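Long-range contacts in transketolase (Campylobacter jejuni, PDB 3L84), which belongs to the transketolase family, multidomain alpha/beta proteins with a thiamine diphosphate binding domain, and forms an assembly of two chains: residues V109-G114 and N398-R403; L430-H435 and A489-A494. All coordinates share one frame; numbering follows the deposited sequence.

Contact 1: V109-G114 and N398-R403; sequences VEIATG and NNAFAR
The guanidinium of Arg-403 grips a single backbone oxygen, that of Glu-110, side-on with two of its nitrogens. The straighter of the two bonds runs from NE of Arg-403 to O of Glu-110 at 2.9 Å, with an N-H...O angle of 160°; NH2 of Arg-403 reaches Glu-110 O at 3.1 Å and is more bent. The oxygen lies close to the guanidinium plane, but the fit is not coplanar on the acceptor side: both donors come from the same face of the carbonyl, NE tilted 33° from its plane and NH2 well above it. NH2 also makes a weak, strongly bent hydrogen bond to O of Val-109 at 3.3 Å. Water 1 sits beside this pair, donating to Val-109 O at 2.7 Å and weakly accepting from Arg-403 NH2.

Arg-403 comes from helix 391-404. Its CG is anti to the carbonyl carbon (chi1 -72°), and bends at chi2 and chi3 turn CD and NE toward Glu-110 O, with CD 4.0 Å from that oxygen. Beside it, Ile-111 extends CD1 onto the helix, where the methyl lies 4.0 Å from Ala-400 N and 4.3 Å from Ala-400 CB, and also meets CB of Asn-399 and CG of Arg-403. Helix 118-137 lines the same packing, with Asn-122 against Ile-111 and Phe-126 against Ala-400.

The contact thus joins a loop of the thiamine diphosphate binding domain to a helix of the pyrimidine binding domain. The Glu-110 carboxylate forms its salt bridge with Arg-58, and across this junction the arginine is met by neutral backbone carbonyls, whose oxygens its positive charge would be expected to polarise.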
loop_
_atom_site.group_PDB
_atom_site.type_symbol
_atom_site.label_atom_id
_atom_site.label_comp_id
_atom_site.label_asym_id
_atom_site.label_seq_id
_atom_site.Cartn_x
_atom_site.Cartn_y
_atom_site.Cartn_z
ATOM N N VAL A 109 11.403 22.578 7.110
ATOM C CA VAL A 109 11.201 21.215 6.652
ATOM C C VAL A 109 10.208 21.246 5.487
ATOM O O VAL A 109 9.058 21.679 5.627
ATOM C CB VAL A 109 10.676 20.329 7.774
ATOM C CG1 VAL A 109 10.229 18.987 7.210
ATOM C CG2 VAL A 109 11.745 20.141 8.868
ATOM N N GLU A 110 10.623 20.781 4.323
ATOM C CA GLU A 110 9.794 20.922 3.143
ATOM C C GLU A 110 8.588 20.007 3.142
ATOM O O GLU A 110 7.522 20.372 2.641
ATOM C CB GLU A 110 10.624 20.692 1.871
ATOM C CG GLU A 110 11.649 21.814 1.585
ATOM C CD GLU A 110 11.045 23.146 1.207
ATOM O OE1 GLU A 110 9.833 23.194 0.900
ATOM O OE2 GLU A 110 11.818 24.127 1.210
ATOM N N ILE A 111 8.781 18.808 3.635
ATOM C CA ILE A 111 7.749 17.773 3.588
ATOM C C ILE A 111 8.102 16.754 4.636
ATOM O O ILE A 111 9.276 16.565 4.944
ATOM C CB ILE A 111 7.631 17.201 2.150
ATOM C CG1 ILE A 111 6.387 16.311 1.981
ATOM C CG2 ILE A 111 8.861 16.405 1.760
ATOM C CD1 ILE A 111 5.861 16.289 0.551
ATOM N N ALA A 112 7.109 16.153 5.271
ATOM C CA ALA A 112 7.353 15.122 6.241
ATOM C C ALA A 112 7.871 13.892 5.573
ATOM O O ALA A 112 7.317 13.480 4.551
ATOM C CB ALA A 112 6.047 14.791 7.037
ATOM N N THR A 113 8.936 13.311 6.099
ATOM C CA THR A 113 9.490 12.074 5.541
ATOM C C THR A 113 9.819 11.122 6.658
ATOM O O THR A 113 9.897 11.474 7.805
ATOM C CB THR A 113 10.756 12.318 4.671
ATOM O OG1 THR A 113 11.781 12.868 5.483
ATOM C CG2 THR A 113 10.446 13.240 3.448
ATOM N N GLY A 114 10.100 9.901 6.302
ATOM C CA GLY A 114 10.296 8.853 7.311
ATOM C C GLY A 114 10.091 7.508 6.647
ATOM O O GLY A 114 11.044 6.773 6.446
ATOM N N ASN A 398 1.573 14.203 -5.521
ATOM C CA ASN A 398 0.566 15.212 -5.229
ATOM C C ASN A 398 0.680 15.763 -3.817
ATOM O O ASN A 398 0.336 16.926 -3.587
ATOM C CB ASN A 398 -0.822 14.663 -5.527
ATOM C CG ASN A 398 -1.228 14.798 -6.978
ATOM O OD1 ASN A 398 -2.237 14.129 -7.406
ATOM N ND2 ASN A 398 -0.575 15.625 -7.708
ATOM N N ASN A 399 1.246 15.001 -2.871
ATOM C CA ASN A 399 1.578 15.579 -1.561
ATOM C C ASN A 399 2.538 16.752 -1.733
ATOM O O ASN A 399 2.408 17.777 -1.066
ATOM C CB ASN A 399 2.190 14.535 -0.636
ATOM C CG ASN A 399 1.215 13.546 -0.086
ATOM O OD1 ASN A 399 0.005 13.724 -0.139
ATOM N ND2 ASN A 399 1.759 12.460 0.480
ATOM N N ALA A 400 3.495 16.615 -2.645
ATOM C CA ALA A 400 4.414 17.686 -2.938
ATOM C C ALA A 400 3.755 18.835 -3.705
ATOM O O ALA A 400 4.048 19.991 -3.397
ATOM C CB ALA A 400 5.648 17.127 -3.707
ATOM N N PHE A 401 2.890 18.554 -4.667
ATOM C CA PHE A 401 2.118 19.621 -5.301
ATOM C C PHE A 401 1.411 20.435 -4.238
ATOM O O PHE A 401 1.337 21.663 -4.331
ATOM C CB PHE A 401 1.081 19.103 -6.318
ATOM C CG PHE A 401 1.586 18.921 -7.730
ATOM C CD1 PHE A 401 2.270 17.799 -8.125
ATOM C CD2 PHE A 401 1.358 19.927 -8.670
ATOM C CE1 PHE A 401 2.715 17.657 -9.431
ATOM C CE2 PHE A 401 1.800 19.788 -9.987
ATOM C CZ PHE A 401 2.461 18.653 -10.366
ATOM N N ALA A 402 0.808 19.786 -3.254
ATOM C CA ALA A 402 0.083 20.485 -2.202
ATOM C C ALA A 402 0.979 21.346 -1.305
ATOM O O ALA A 402 0.507 22.326 -0.721
ATOM C CB ALA A 402 -0.702 19.458 -1.357
ATOM N N ARG A 403 2.252 20.975 -1.190
ATOM C CA ARG A 403 3.223 21.734 -0.421
ATOM C C ARG A 403 3.928 22.783 -1.241
ATOM O O ARG A 403 4.583 23.654 -0.643
ATOM C CB ARG A 403 4.268 20.793 0.223
ATOM C CG ARG A 403 3.720 19.972 1.375
ATOM C CD ARG A 403 3.522 20.815 2.606
ATOM N NE ARG A 403 4.792 21.305 3.152
ATOM C CZ ARG A 403 4.961 22.351 3.952
ATOM N NH1 ARG A 403 3.949 23.139 4.300
ATOM N NH2 ARG A 403 6.181 22.614 4.399
HETATM O O HOH W 1 7.668 23.572 6.969
HETATM O O HOH W 2 7.351 23.610 -1.267
#

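Contact 2: L430-H435 and A489-A494; sequences LMKIKH and ADIPSA
Lys-432 and Asp-490 lie side by side and point the same way, each on a turn that leads from a helix into a strand of the parallel six-stranded sheet of this alpha/beta domain. Lys-432, with positive phi, is the C-prime residue of the Schellman motif ending helix 418-431, before strand 436-440; segment 489-494 links helix 476-488 to the neighbouring strand 493-496.

The lysine runs extended to CD; a bend at chi3 turns CE against Ile-491 CG2, 3.6 Å away, and the anti chi4 (170°) carries NZ on to OD2 of Asp-490 at 3.6 Å, a long salt bridge between exposed residues. The aliphatic part of Lys-432 crosses Ile-491 obliquely, while its CB rests 3.3 Å from Asp-490 O.

Lys-434 behaves differently. Its CB points away from segment 489-494, yet bends at chi2, chi3 and chi4 curl the chain back, and NZ donates to O of Ala-489 at 2.7 Å. The ammonium stands 34° out of that carbonyl's plane and has a second acceptor in Ala-486 O, so it joins two carbonyls at and just beyond the C-terminal end of helix 476-488, where a positive charge would probably be favoured. On the way, CE passes 3.4 Å from Ile-491 O.

Pro-492 sets its CD against CA of Lys-432 and 3.3 Å from O of Ile-433, and its nitrogen has no hydrogen to offer that oxygen. Its backbone pairs with Leu-469 of strand 469-471, and Ser-493 makes the backbone bond to Phe-437 of strand 436-440. The imidazole of His-435 is held by Ser-411 through NE2, whereas its backbone O, 3.3 Å from Pro-492 CB, is buried without any polar partner in the model.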
loop_
_atom_site.group_PDB
_atom_site.type_symbol
_atom_site.label_atom_id
_atom_site.label_comp_id
_atom_site.label_asym_id
_atom_site.label_seq_id
_atom_site.Cartn_x
_atom_site.Cartn_y
_atom_site.Cartn_z
ATOM N N LEU A 430 -0.973 13.363 8.121
ATOM C CA LEU A 430 -0.009 13.808 9.127
ATOM C C LEU A 430 0.294 15.281 8.982
ATOM O O LEU A 430 0.419 15.997 9.984
ATOM C CB LEU A 430 1.282 12.971 9.006
ATOM C CG LEU A 430 1.185 11.591 9.695
ATOM C CD1 LEU A 430 2.158 10.570 9.042
ATOM C CD2 LEU A 430 1.419 11.695 11.206
HETATM N N MSE A 431 0.452 15.750 7.738
HETATM C CA MSE A 431 0.804 17.152 7.476
HETATM C C MSE A 431 -0.409 18.093 7.437
HETATM O O MSE A 431 -0.243 19.300 7.473
HETATM C CB MSE A 431 1.470 17.272 6.111
HETATM C CG MSE A 431 2.825 16.616 6.020
HETATM SE SE MSE A 431 3.821 17.167 4.441
HETATM C CE MSE A 431 2.809 16.266 3.044
ATOM N N LYS A 432 -1.613 17.543 7.367
ATOM C CA LYS A 432 -2.851 18.343 7.241
ATOM C C LYS A 432 -2.844 19.215 5.995
ATOM O O LYS A 432 -3.270 20.367 6.029
ATOM C CB LYS A 432 -3.176 19.137 8.525
ATOM C CG LYS A 432 -3.229 18.294 9.766
ATOM C CD LYS A 432 -3.501 19.161 11.003
ATOM C CE LYS A 432 -4.862 19.621 11.123
ATOM N NZ LYS A 432 -5.066 20.259 12.511
ATOM N N ILE A 433 -2.366 18.649 4.885
ATOM C CA ILE A 433 -2.355 19.356 3.616
ATOM C C ILE A 433 -3.645 19.233 2.861
ATOM O O ILE A 433 -4.460 18.312 3.079
ATOM C CB ILE A 433 -1.212 18.921 2.693
ATOM C CG1 ILE A 433 -1.167 17.415 2.499
ATOM C CG2 ILE A 433 0.130 19.408 3.233
ATOM C CD1 ILE A 433 -0.404 16.906 1.257
ATOM N N LYS A 434 -3.887 20.179 1.959
ATOM C CA LYS A 434 -5.074 20.204 1.120
ATOM C C LYS A 434 -4.818 19.432 -0.168
ATOM O O LYS A 434 -4.317 19.950 -1.159
ATOM C CB LYS A 434 -5.551 21.636 0.896
ATOM C CG LYS A 434 -5.826 22.385 2.142
ATOM C CD LYS A 434 -6.645 21.628 3.214
ATOM C CE LYS A 434 -8.010 21.215 2.749
ATOM N NZ LYS A 434 -8.893 22.457 2.462
ATOM N N HIS A 435 -5.116 18.144 -0.110
ATOM C CA HIS A 435 -4.895 17.178 -1.191
ATOM C C HIS A 435 -6.149 16.318 -1.189
ATOM O O HIS A 435 -6.591 15.838 -0.132
ATOM C CB HIS A 435 -3.647 16.344 -0.872
ATOM C CG HIS A 435 -3.325 15.228 -1.827
ATOM N ND1 HIS A 435 -2.188 14.460 -1.669
ATOM C CD2 HIS A 435 -3.955 14.727 -2.918
ATOM C CE1 HIS A 435 -2.151 13.525 -2.613
ATOM N NE2 HIS A 435 -3.222 13.667 -3.388
ATOM N N ALA A 489 -11.862 23.009 4.770
ATOM C CA ALA A 489 -11.333 22.207 5.865
ATOM C C ALA A 489 -9.842 22.375 6.021
ATOM O O ALA A 489 -9.153 22.890 5.132
ATOM C CB ALA A 489 -11.633 20.715 5.644
ATOM N N ASP A 490 -9.334 21.990 7.181
ATOM C CA ASP A 490 -7.912 22.100 7.477
ATOM C C ASP A 490 -7.169 20.785 7.311
ATOM O O ASP A 490 -6.006 20.695 7.739
ATOM C CB ASP A 490 -7.680 22.721 8.871
ATOM C CG ASP A 490 -8.106 21.850 9.996
ATOM O OD1 ASP A 490 -8.760 20.808 9.808
ATOM O OD2 ASP A 490 -7.759 22.242 11.169
ATOM N N ILE A 491 -7.811 19.782 6.729
ATOM C CA ILE A 491 -7.260 18.431 6.592
ATOM C C ILE A 491 -7.657 17.916 5.222
ATOM O O ILE A 491 -8.610 18.441 4.613
ATOM C CB ILE A 491 -7.809 17.502 7.707
ATOM C CG1 ILE A 491 -9.345 17.555 7.841
ATOM C CG2 ILE A 491 -7.118 17.779 9.069
ATOM C CD1 ILE A 491 -9.911 16.525 8.821
ATOM N N PRO A 492 -6.975 16.894 4.699
ATOM C CA PRO A 492 -7.365 16.301 3.433
ATOM C C PRO A 492 -8.663 15.540 3.486
ATOM O O PRO A 492 -9.180 15.187 4.540
ATOM C CB PRO A 492 -6.234 15.349 3.127
ATOM C CG PRO A 492 -5.661 15.010 4.457
ATOM C CD PRO A 492 -5.785 16.248 5.273
ATOM N N SER A 493 -9.243 15.340 2.299
ATOM C CA SER A 493 -10.516 14.628 2.158
ATOM C C SER A 493 -10.446 13.575 1.068
ATOM O O SER A 493 -9.731 13.738 0.056
ATOM C CB SER A 493 -11.646 15.589 1.764
ATOM O OG SER A 493 -11.996 16.547 2.779
ATOM N N ALA A 494 -11.197 12.486 1.265
ATOM C CA ALA A 494 -11.451 11.501 0.270
ATOM C C ALA A 494 -12.921 11.561 -0.142
ATOM O O ALA A 494 -13.795 11.830 0.691
ATOM C CB ALA A 494 -11.140 10.097 0.785
#

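Overall arrangement
Contact 1 is buried and joins two domains through the loop 109-114 and helix 391-404, whereas contact 2 is partly buried and lies wholly within the pyrimidine binding domain, between two neighbouring helix-to-strand turns. Their centres are about 12 Å apart, and they touch directly: OD1 of Asn-399 lies 2.8 Å from ND1 of His-435, a probable hydrogen bond, and selenomethionine Met-431 packs on Ala-112. Both use basic side chains on backbone carbonyls, but a flat guanidinium at the domain junction contrasts with a curled lysine near a helix end. Contact 2 adds a long salt bridge between exposed side chains, while contact 1 adds a bridging water.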